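Side-chain contacts in penaeus monodon metallodensovirus major capsid protein (Penaeus monodon metallodensovirus, PDB 6WH7), which forms the sixty-subunit capsid of a shrimp densovirus and probably encloses the single-stranded DNA genome of this parvovirus: residues H222-G227 with A237-N242; H119-V124 with Q328-L333; T174-P179 with D187-T192. All blocks are in the same frame, centred on the assembly; numbering follows the deposited sequence.

Interaction 1 (H222-G227 with A237-N242)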
loop_
_atom_site.group_PDB
_atom_site.type_symbol
_atom_site.label_atom_id
_atom_site.label_comp_id
_atom_site.label_asym_id
_atom_site.label_seq_id
_atom_site.Cartn_x
_atom_site.Cartn_y
_atom_site.Cartn_z
ATOM N N HIS A 222 -43.525 60.207 45.463
ATOM C CA HIS A 222 -44.258 60.710 44.314
ATOM C C HIS A 222 -43.278 61.418 43.404
ATOM O O HIS A 222 -42.619 62.370 43.826
ATOM C CB HIS A 222 -45.366 61.659 44.745
ATOM C CG HIS A 222 -46.222 62.140 43.621
ATOM N ND1 HIS A 222 -47.024 61.299 42.887
ATOM C CD2 HIS A 222 -46.408 63.378 43.111
ATOM C CE1 HIS A 222 -47.666 61.998 41.969
ATOM N NE2 HIS A 222 -47.309 63.262 42.084
ATOM N N ASP A 223 -43.189 60.967 42.164
ATOM C CA ASP A 223 -42.371 61.632 41.169
ATOM C C ASP A 223 -43.166 62.734 40.496
ATOM O O ASP A 223 -44.355 62.582 40.219
ATOM C CB ASP A 223 -41.874 60.647 40.116
ATOM C CG ASP A 223 -40.793 59.739 40.632
ATOM O OD1 ASP A 223 -40.219 60.039 41.694
ATOM O OD2 ASP A 223 -40.506 58.724 39.969
ATOM N N LEU A 224 -42.497 63.847 40.234
ATOM C CA LEU A 224 -43.057 64.945 39.463
ATOM C C LEU A 224 -42.250 65.090 38.188
ATOM O O LEU A 224 -41.032 65.273 38.244
ATOM C CB LEU A 224 -43.019 66.256 40.244
ATOM C CG LEU A 224 -44.123 66.619 41.219
ATOM C CD1 LEU A 224 -44.124 65.691 42.385
ATOM C CD2 LEU A 224 -43.892 68.020 41.677
ATOM N N ASP A 225 -42.914 65.003 37.050
ATOM C CA ASP A 225 -42.313 65.401 35.784
ATOM C C ASP A 225 -43.064 66.643 35.338
ATOM O O ASP A 225 -44.180 66.555 34.826
ATOM C CB ASP A 225 -42.404 64.288 34.751
ATOM C CG ASP A 225 -41.597 64.582 33.513
ATOM O OD1 ASP A 225 -40.867 65.588 33.507
ATOM O OD2 ASP A 225 -41.692 63.809 32.540
ATOM N N LEU A 226 -42.432 67.792 35.495
ATOM C CA LEU A 226 -42.996 69.073 35.120
ATOM C C LEU A 226 -42.297 69.540 33.856
ATOM O O LEU A 226 -41.073 69.434 33.742
ATOM C CB LEU A 226 -42.804 70.098 36.240
ATOM C CG LEU A 226 -43.519 69.892 37.573
ATOM C CD1 LEU A 226 -42.936 70.780 38.623
ATOM C CD2 LEU A 226 -44.967 70.233 37.425
ATOM N N GLY A 227 -43.060 70.025 32.899
ATOM C CA GLY A 227 -42.363 70.612 31.784
ATOM C C GLY A 227 -41.886 72.015 32.030
ATOM O O GLY A 227 -41.360 72.662 31.123
ATOM N N ALA A 237 -48.654 76.027 49.030
ATOM C CA ALA A 237 -49.184 75.374 47.851
ATOM C C ALA A 237 -49.074 73.868 48.014
ATOM O O ALA A 237 -48.172 73.365 48.683
ATOM C CB ALA A 237 -48.425 75.810 46.600
ATOM N N TYR A 238 -50.016 73.150 47.416
ATOM C CA TYR A 238 -49.837 71.720 47.257
ATOM C C TYR A 238 -48.642 71.468 46.355
ATOM O O TYR A 238 -48.196 72.351 45.623
ATOM C CB TYR A 238 -51.072 71.074 46.640
ATOM C CG TYR A 238 -52.323 71.139 47.465
ATOM C CD1 TYR A 238 -52.574 70.201 48.446
ATOM C CD2 TYR A 238 -53.275 72.108 47.232
ATOM C CE1 TYR A 238 -53.719 70.242 49.186
ATOM C CE2 TYR A 238 -54.424 72.153 47.970
ATOM C CZ TYR A 238 -54.639 71.218 48.948
ATOM O OH TYR A 238 -55.784 71.260 49.696
ATOM N N VAL A 239 -48.106 70.255 46.413
ATOM C CA VAL A 239 -47.027 69.944 45.486
ATOM C C VAL A 239 -47.722 69.969 44.134
ATOM O O VAL A 239 -48.924 69.677 44.066
ATOM C CB VAL A 239 -46.358 68.586 45.746
ATOM C CG1 VAL A 239 -46.260 68.264 47.231
ATOM C CG2 VAL A 239 -46.949 67.508 44.892
ATOM N N PRO A 240 -47.046 70.343 43.056
ATOM C CA PRO A 240 -47.730 70.458 41.766
ATOM C C PRO A 240 -48.451 69.173 41.385
ATOM O O PRO A 240 -47.867 68.091 41.367
ATOM C CB PRO A 240 -46.586 70.775 40.808
ATOM C CG PRO A 240 -45.604 71.473 41.659
ATOM C CD PRO A 240 -45.667 70.838 42.993
ATOM N N GLN A 241 -49.739 69.304 41.072
ATOM C CA GLN A 241 -50.589 68.165 40.761
ATOM C C GLN A 241 -51.634 68.586 39.752
ATOM O O GLN A 241 -52.158 69.693 39.826
ATOM C CB GLN A 241 -51.307 67.630 41.998
ATOM C CG GLN A 241 -50.421 67.045 43.042
ATOM C CD GLN A 241 -51.181 66.691 44.273
ATOM O OE1 GLN A 241 -52.274 67.176 44.495
ATOM N NE2 GLN A 241 -50.594 65.872 45.105
ATOM N N ASN A 242 -51.953 67.688 38.837
ATOM C CA ASN A 242 -53.042 67.870 37.888
ATOM C C ASN A 242 -54.170 66.949 38.324
ATOM O O ASN A 242 -54.055 65.729 38.207
ATOM C CB ASN A 242 -52.570 67.561 36.473
ATOM C CG ASN A 242 -51.638 68.617 35.931
ATOM O OD1 ASN A 242 -51.724 69.781 36.295
ATOM N ND2 ASN A 242 -50.721 68.208 35.077
#
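L224 and P240 form the centre of a buried apolar contact in a parvoviral jelly-roll subunit. Segment 222-227 runs out of strand 218-222, which matches strand G of that fold by its pairing with 118-135, and 237-242 belongs to the long loop region after strand 229-230. The contact therefore packs one loop against another at the end of the barrel sheet.

L224 is the first residue of 222-227 to make contact, and its two methyl branches part company. CD2 lies against the proline ring, 3.6 Å from P240 CD, whereas CD1 reaches V239 CG2 at 4.2 Å. The side chain crosses the proline at about a right angle, but meets the valine more obliquely. With chi1 at -85°, CG stands anti to the carbonyl carbon, which leaves CD1 facing V239 and CD2 facing P240. P121 of strand 118-135 also touches L224, so the leucine contacts both that strand and the loop.

D225 takes no part in this apolar contact. Its OD1 makes a salt bridge to R356 of a second subunit, which places the subunit boundary one residue away from the buried leucines.

L226 completes the contact from a CB that does not point at the other segment; only the end of the side chain closes in, and both its methyls touch the proline ring. Two leucines thus share one proline ring, which M88 of helix 88-92 also touches. L226 CD1 comes within 4.1 Å of P240 CG, and L226 CD2 within 3.8 Å of P240 CB.

Interaction 2 (H119-V124 with Q328-L333)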
loop_
_atom_site.group_PDB
_atom_site.type_symbol
_atom_site.label_atom_id
_atom_site.label_comp_id
_atom_site.label_asym_id
_atom_site.label_seq_id
_atom_site.Cartn_x
_atom_site.Cartn_y
_atom_site.Cartn_z
ATOM N N HIS A 119 -36.508 76.794 40.094
ATOM C CA HIS A 119 -36.416 75.587 40.894
ATOM C C HIS A 119 -37.651 74.751 40.634
ATOM O O HIS A 119 -38.698 75.267 40.247
ATOM C CB HIS A 119 -36.285 75.894 42.387
ATOM C CG HIS A 119 -37.449 76.634 42.952
ATOM N ND1 HIS A 119 -38.613 76.011 43.331
ATOM C CD2 HIS A 119 -37.638 77.952 43.177
ATOM C CE1 HIS A 119 -39.464 76.912 43.782
ATOM N NE2 HIS A 119 -38.896 78.099 43.699
ATOM N N ARG A 120 -37.511 73.448 40.828
ATOM C CA ARG A 120 -38.596 72.574 40.510
ATOM C C ARG A 120 -38.636 71.422 41.501
ATOM O O ARG A 120 -37.580 70.885 41.851
ATOM C CB ARG A 120 -38.410 72.090 39.073
ATOM C CG ARG A 120 -39.437 71.177 38.573
ATOM C CD ARG A 120 -39.293 71.001 37.096
ATOM N NE ARG A 120 -38.023 70.445 36.676
ATOM C CZ ARG A 120 -37.631 70.427 35.414
ATOM N NH1 ARG A 120 -38.419 70.926 34.482
ATOM N NH2 ARG A 120 -36.465 69.903 35.083
ATOM N N PRO A 121 -39.824 71.019 41.957
ATOM C CA PRO A 121 -39.896 70.077 43.081
ATOM C C PRO A 121 -39.533 68.636 42.767
ATOM O O PRO A 121 -39.166 67.922 43.702
ATOM C CB PRO A 121 -41.356 70.192 43.525
ATOM C CG PRO A 121 -41.749 71.532 43.117
ATOM C CD PRO A 121 -41.086 71.750 41.803
ATOM N N THR A 122 -39.703 68.159 41.535
ATOM C CA THR A 122 -39.443 66.765 41.154
ATOM C C THR A 122 -39.956 65.759 42.181
ATOM O O THR A 122 -41.090 65.874 42.642
ATOM C CB THR A 122 -37.961 66.518 40.889
ATOM O OG1 THR A 122 -37.212 66.724 42.080
ATOM C CG2 THR A 122 -37.469 67.465 39.844
ATOM N N LYS A 123 -39.139 64.785 42.565
ATOM C CA LYS A 123 -39.615 63.737 43.457
ATOM C C LYS A 123 -39.930 64.288 44.841
ATOM O O LYS A 123 -39.331 65.256 45.303
ATOM C CB LYS A 123 -38.586 62.615 43.588
ATOM C CG LYS A 123 -39.094 61.434 44.387
ATOM C CD LYS A 123 -38.020 60.427 44.689
ATOM C CE LYS A 123 -37.570 59.704 43.446
ATOM N NZ LYS A 123 -36.501 58.719 43.748
ATOM N N VAL A 124 -40.894 63.655 45.502
ATOM C CA VAL A 124 -41.241 63.985 46.876
ATOM C C VAL A 124 -41.663 62.688 47.547
ATOM O O VAL A 124 -42.209 61.793 46.904
ATOM C CB VAL A 124 -42.355 65.056 46.927
ATOM C CG1 VAL A 124 -43.733 64.449 46.746
ATOM C CG2 VAL A 124 -42.248 65.869 48.142
ATOM N N GLN A 328 -43.010 79.401 36.148
ATOM C CA GLN A 328 -44.412 79.479 36.516
ATOM C C GLN A 328 -44.545 79.711 38.009
ATOM O O GLN A 328 -43.642 79.403 38.785
ATOM C CB GLN A 328 -45.148 78.202 36.112
ATOM C CG GLN A 328 -45.077 77.942 34.626
ATOM C CD GLN A 328 -45.688 79.051 33.831
ATOM O OE1 GLN A 328 -46.793 79.480 34.116
ATOM N NE2 GLN A 328 -44.951 79.565 32.865
ATOM N N SER A 329 -45.667 80.300 38.399
ATOM C CA SER A 329 -46.047 80.343 39.797
ATOM C C SER A 329 -46.663 79.010 40.210
ATOM O O SER A 329 -47.100 78.216 39.378
ATOM C CB SER A 329 -47.004 81.504 40.058
ATOM O OG SER A 329 -48.199 81.383 39.315
ATOM N N TYR A 330 -46.658 78.750 41.512
ATOM C CA TYR A 330 -47.220 77.505 42.017
ATOM C C TYR A 330 -48.728 77.447 41.828
ATOM O O TYR A 330 -49.445 78.423 42.058
ATOM C CB TYR A 330 -46.853 77.305 43.480
ATOM C CG TYR A 330 -45.479 76.725 43.659
ATOM C CD1 TYR A 330 -45.300 75.358 43.699
ATOM C CD2 TYR A 330 -44.364 77.530 43.752
ATOM C CE1 TYR A 330 -44.062 74.804 43.854
ATOM C CE2 TYR A 330 -43.110 76.980 43.906
ATOM C CZ TYR A 330 -42.968 75.613 43.957
ATOM O OH TYR A 330 -41.735 75.037 44.106
ATOM N N GLY A 331 -49.201 76.276 41.414
ATOM C CA GLY A 331 -50.524 76.132 40.851
ATOM C C GLY A 331 -51.702 76.330 41.768
ATOM O O GLY A 331 -52.549 77.195 41.526
ATOM N N SER A 332 -51.777 75.539 42.821
ATOM C CA SER A 332 -52.944 75.540 43.679
ATOM C C SER A 332 -52.486 75.518 45.119
ATOM O O SER A 332 -51.499 74.864 45.458
ATOM C CB SER A 332 -53.837 74.352 43.403
ATOM O OG SER A 332 -53.163 73.163 43.731
ATOM N N LEU A 333 -53.210 76.236 45.955
ATOM C CA LEU A 333 -52.822 76.451 47.331
ATOM C C LEU A 333 -53.705 75.617 48.237
ATOM O O LEU A 333 -54.880 75.389 47.945
ATOM C CB LEU A 333 -52.955 77.923 47.704
ATOM C CG LEU A 333 -52.213 78.902 46.805
ATOM C CD1 LEU A 333 -52.450 80.309 47.290
ATOM C CD2 LEU A 333 -50.748 78.583 46.731
#
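Y330 brings its phenol end to the rim of the H119 ring and to the P121 ring, joining strand 118-135 of the jelly-roll to the loop between strands 327-328 and 335-337. Pairing with 218-222 and 287-302 is consistent with 118-135 being strand D of the B-I-D-G sheet, so the contact ties a late loop of the chain to the barrel.

In the first shell, Y330 OH lies near the plane of the imidazole, 3.0 Å from H119 CE1. The two rings meet rim to rim, with centroids 5.9 Å apart and planes inclined by 29°, so neither covers the face of the other. The P121 and Y330 side chains come from opposite directions: P121 CG is 4.1 Å from Y330 CE1 and 3.6 Å from Y330 OH. The phenol end therefore meets both an imidazole edge and a pyrrolidine ring, and all three residues are buried.

Further out, neighbouring groups hold both rings. H119 CG lies between the backbone N and the carbonyl carbon, with chi1 at 61°; this swings the ring end towards the loop, although CB itself does not point at the loop. The principal polar partner of the imidazole is S232, whose carbonyl oxygen accepts a hydrogen bond from NE2. F230 stacks on the Y330 ring and also touches H119 and P121, while M88 of helix 88-92 packs on P121 and Y330. Besides the oxygen, the phenol ring carbons take part: Y330 CE2 is 3.6 Å from H119 CE1.

Interaction 3 (T174-P179 with D187-T192)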
loop_
_atom_site.group_PDB
_atom_site.type_symbol
_atom_site.label_atom_id
_atom_site.label_comp_id
_atom_site.label_asym_id
_atom_site.label_seq_id
_atom_site.Cartn_x
_atom_site.Cartn_y
_atom_site.Cartn_z
ATOM N N THR A 174 -65.018 68.914 64.192
ATOM C CA THR A 174 -65.771 70.121 64.507
ATOM C C THR A 174 -65.004 71.039 65.454
ATOM O O THR A 174 -64.748 72.207 65.138
ATOM C CB THR A 174 -67.125 69.735 65.095
ATOM O OG1 THR A 174 -66.919 68.927 66.258
ATOM C CG2 THR A 174 -67.918 68.945 64.081
ATOM N N ASP A 175 -64.621 70.530 66.619
ATOM C CA ASP A 175 -63.849 71.342 67.548
ATOM C C ASP A 175 -62.370 71.368 67.206
ATOM O O ASP A 175 -61.653 72.259 67.673
ATOM C CB ASP A 175 -64.042 70.836 68.976
ATOM C CG ASP A 175 -65.432 71.114 69.504
ATOM O OD1 ASP A 175 -66.135 71.958 68.914
ATOM O OD2 ASP A 175 -65.823 70.484 70.509
ATOM N N THR A 176 -61.902 70.417 66.410
ATOM C CA THR A 176 -60.509 70.357 66.009
ATOM C C THR A 176 -60.218 71.405 64.946
ATOM O O THR A 176 -61.093 71.793 64.170
ATOM C CB THR A 176 -60.181 68.960 65.479
ATOM O OG1 THR A 176 -60.398 67.995 66.513
ATOM C CG2 THR A 176 -58.746 68.863 65.009
ATOM N N VAL A 177 -58.977 71.882 64.927
ATOM C CA VAL A 177 -58.486 72.714 63.846
ATOM C C VAL A 177 -57.120 72.177 63.435
ATOM O O VAL A 177 -56.510 71.374 64.136
ATOM C CB VAL A 177 -58.416 74.202 64.241
ATOM C CG1 VAL A 177 -57.242 74.468 65.162
ATOM C CG2 VAL A 177 -58.407 75.075 63.016
ATOM N N TRP A 178 -56.645 72.627 62.274
ATOM C CA TRP A 178 -55.426 72.121 61.647
ATOM C C TRP A 178 -54.398 73.237 61.538
ATOM O O TRP A 178 -54.286 73.883 60.488
ATOM C CB TRP A 178 -55.718 71.539 60.270
ATOM C CG TRP A 178 -56.453 70.260 60.304
ATOM C CD1 TRP A 178 -56.784 69.542 61.400
ATOM C CD2 TRP A 178 -56.941 69.531 59.182
ATOM N NE1 TRP A 178 -57.450 68.406 61.039
ATOM C CE2 TRP A 178 -57.560 68.376 59.676
ATOM C CE3 TRP A 178 -56.918 69.744 57.805
ATOM C CZ2 TRP A 178 -58.150 67.437 58.846
ATOM C CZ3 TRP A 178 -57.501 68.816 56.988
ATOM C CH2 TRP A 178 -58.107 67.675 57.507
ATOM N N PRO A 179 -53.634 73.494 62.596
ATOM C CA PRO A 179 -52.593 74.518 62.514
ATOM C C PRO A 179 -51.558 74.151 61.467
ATOM O O PRO A 179 -51.135 73.001 61.365
ATOM C CB PRO A 179 -51.992 74.516 63.920
ATOM C CG PRO A 179 -53.060 73.981 64.774
ATOM C CD PRO A 179 -53.735 72.941 63.953
ATOM N N ASP A 187 -51.048 65.486 63.377
ATOM C CA ASP A 187 -52.187 65.655 64.257
ATOM C C ASP A 187 -53.482 65.974 63.537
ATOM O O ASP A 187 -54.495 66.189 64.204
ATOM C CB ASP A 187 -51.891 66.730 65.300
ATOM C CG ASP A 187 -51.498 68.033 64.681
ATOM O OD1 ASP A 187 -51.252 68.061 63.460
ATOM O OD2 ASP A 187 -51.444 69.041 65.412
ATOM N N TYR A 188 -53.489 66.054 62.212
ATOM C CA TYR A 188 -54.695 66.504 61.537
ATOM C C TYR A 188 -55.676 65.348 61.526
ATOM O O TYR A 188 -55.449 64.341 60.854
ATOM C CB TYR A 188 -54.399 66.969 60.116
ATOM C CG TYR A 188 -53.462 68.140 60.006
ATOM C CD1 TYR A 188 -53.373 69.079 61.011
ATOM C CD2 TYR A 188 -52.724 68.345 58.859
ATOM C CE1 TYR A 188 -52.532 70.152 60.901
ATOM C CE2 TYR A 188 -51.885 69.420 58.738
ATOM C CZ TYR A 188 -51.795 70.321 59.759
ATOM O OH TYR A 188 -50.963 71.400 59.641
ATOM N N VAL A 189 -56.789 65.508 62.229
ATOM C CA VAL A 189 -57.759 64.442 62.410
ATOM C C VAL A 189 -59.012 64.801 61.636
ATOM O O VAL A 189 -59.507 65.930 61.721
ATOM C CB VAL A 189 -58.075 64.192 63.896
ATOM C CG1 VAL A 189 -56.879 63.649 64.600
ATOM C CG2 VAL A 189 -58.467 65.458 64.563
ATOM N N ALA A 190 -59.503 63.850 60.862
ATOM C CA ALA A 190 -60.758 63.984 60.154
ATOM C C ALA A 190 -61.681 62.867 60.594
ATOM O O ALA A 190 -61.261 61.716 60.709
ATOM C CB ALA A 190 -60.551 63.920 58.656
ATOM N N SER A 191 -62.929 63.209 60.849
ATOM C CA SER A 191 -63.947 62.228 61.185
ATOM C C SER A 191 -64.801 62.020 59.947
ATOM O O SER A 191 -65.569 62.904 59.560
ATOM C CB SER A 191 -64.787 62.694 62.369
ATOM O OG SER A 191 -65.783 61.741 62.690
ATOM N N THR A 192 -64.667 60.859 59.324
ATOM C CA THR A 192 -65.488 60.530 58.168
ATOM C C THR A 192 -66.853 60.044 58.638
ATOM O O THR A 192 -66.954 59.074 59.396
ATOM C CB THR A 192 -64.785 59.496 57.294
ATOM O OG1 THR A 192 -65.617 59.157 56.177
ATOM C CG2 THR A 192 -64.392 58.257 58.093
#
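V189 O accepts a hydrogen bond from the indole of W178, NE1 standing 3.3 Å from it. The bond is bent, with an N-H...O angle of 139°, and the donor sits above the carbonyl plane, 48° out of it. Seen from the indole, however, the oxygen lies close to the ring plane. The bond and the Y188 stack together limit rotation of the indole.

One face of this indole carries Y188. The phenol ring and the five-membered ring of W178 form an offset stack, centroids 4.4 Å apart and planes at 28°. CH-pi contacts run in both directions: Y188 CB lies over the face of the five-membered ring, 3.5 Å from its centroid, and W178 CB lies over the phenol ring, 3.9 Å from that centroid.

The contact links the edges of two sheets. Strand 189-191 flanks 79-83 in a sheet whose remaining order matches the C-H-E-F sheet of a parvoviral jelly roll, and strand 169-179 borders 340-345. Accordingly W178 also packs on V82 of the first sheet and on I341 and I344 of the second.

At the far end of the phenol, Y188 OH is modelled 2.4 Å from P179 O, near the ring plane; that very short separation is doubtful at this resolution, though the pairing itself is plausible. Beyond the indole's rim, W178 CZ2 meets A190 CB at 4.3 Å, while T176 CG2 rests against V189 CG2.

How the interactions relate
Interactions 1 and 2 form one continuous region: their centres lie 6 Å apart, and H222 N with V124 O, and Y238 N with S332 O, probably form backbone hydrogen bonds between them. Both also use M88 of helix 88-92 and strand 118-135. Interaction 3 stands apart, its centre 26 Å from either of the others, beside the second sheet of the jelly roll. Along the chain, 119-124 comes first, followed by the whole of interaction 3 and then of interaction 1, before 328-333 returns to close interaction 2. Remote sequence is thus drawn to the sheet that matches B-I-D-G, while interaction 3 is a local connection at the side that matches C-H-E-F.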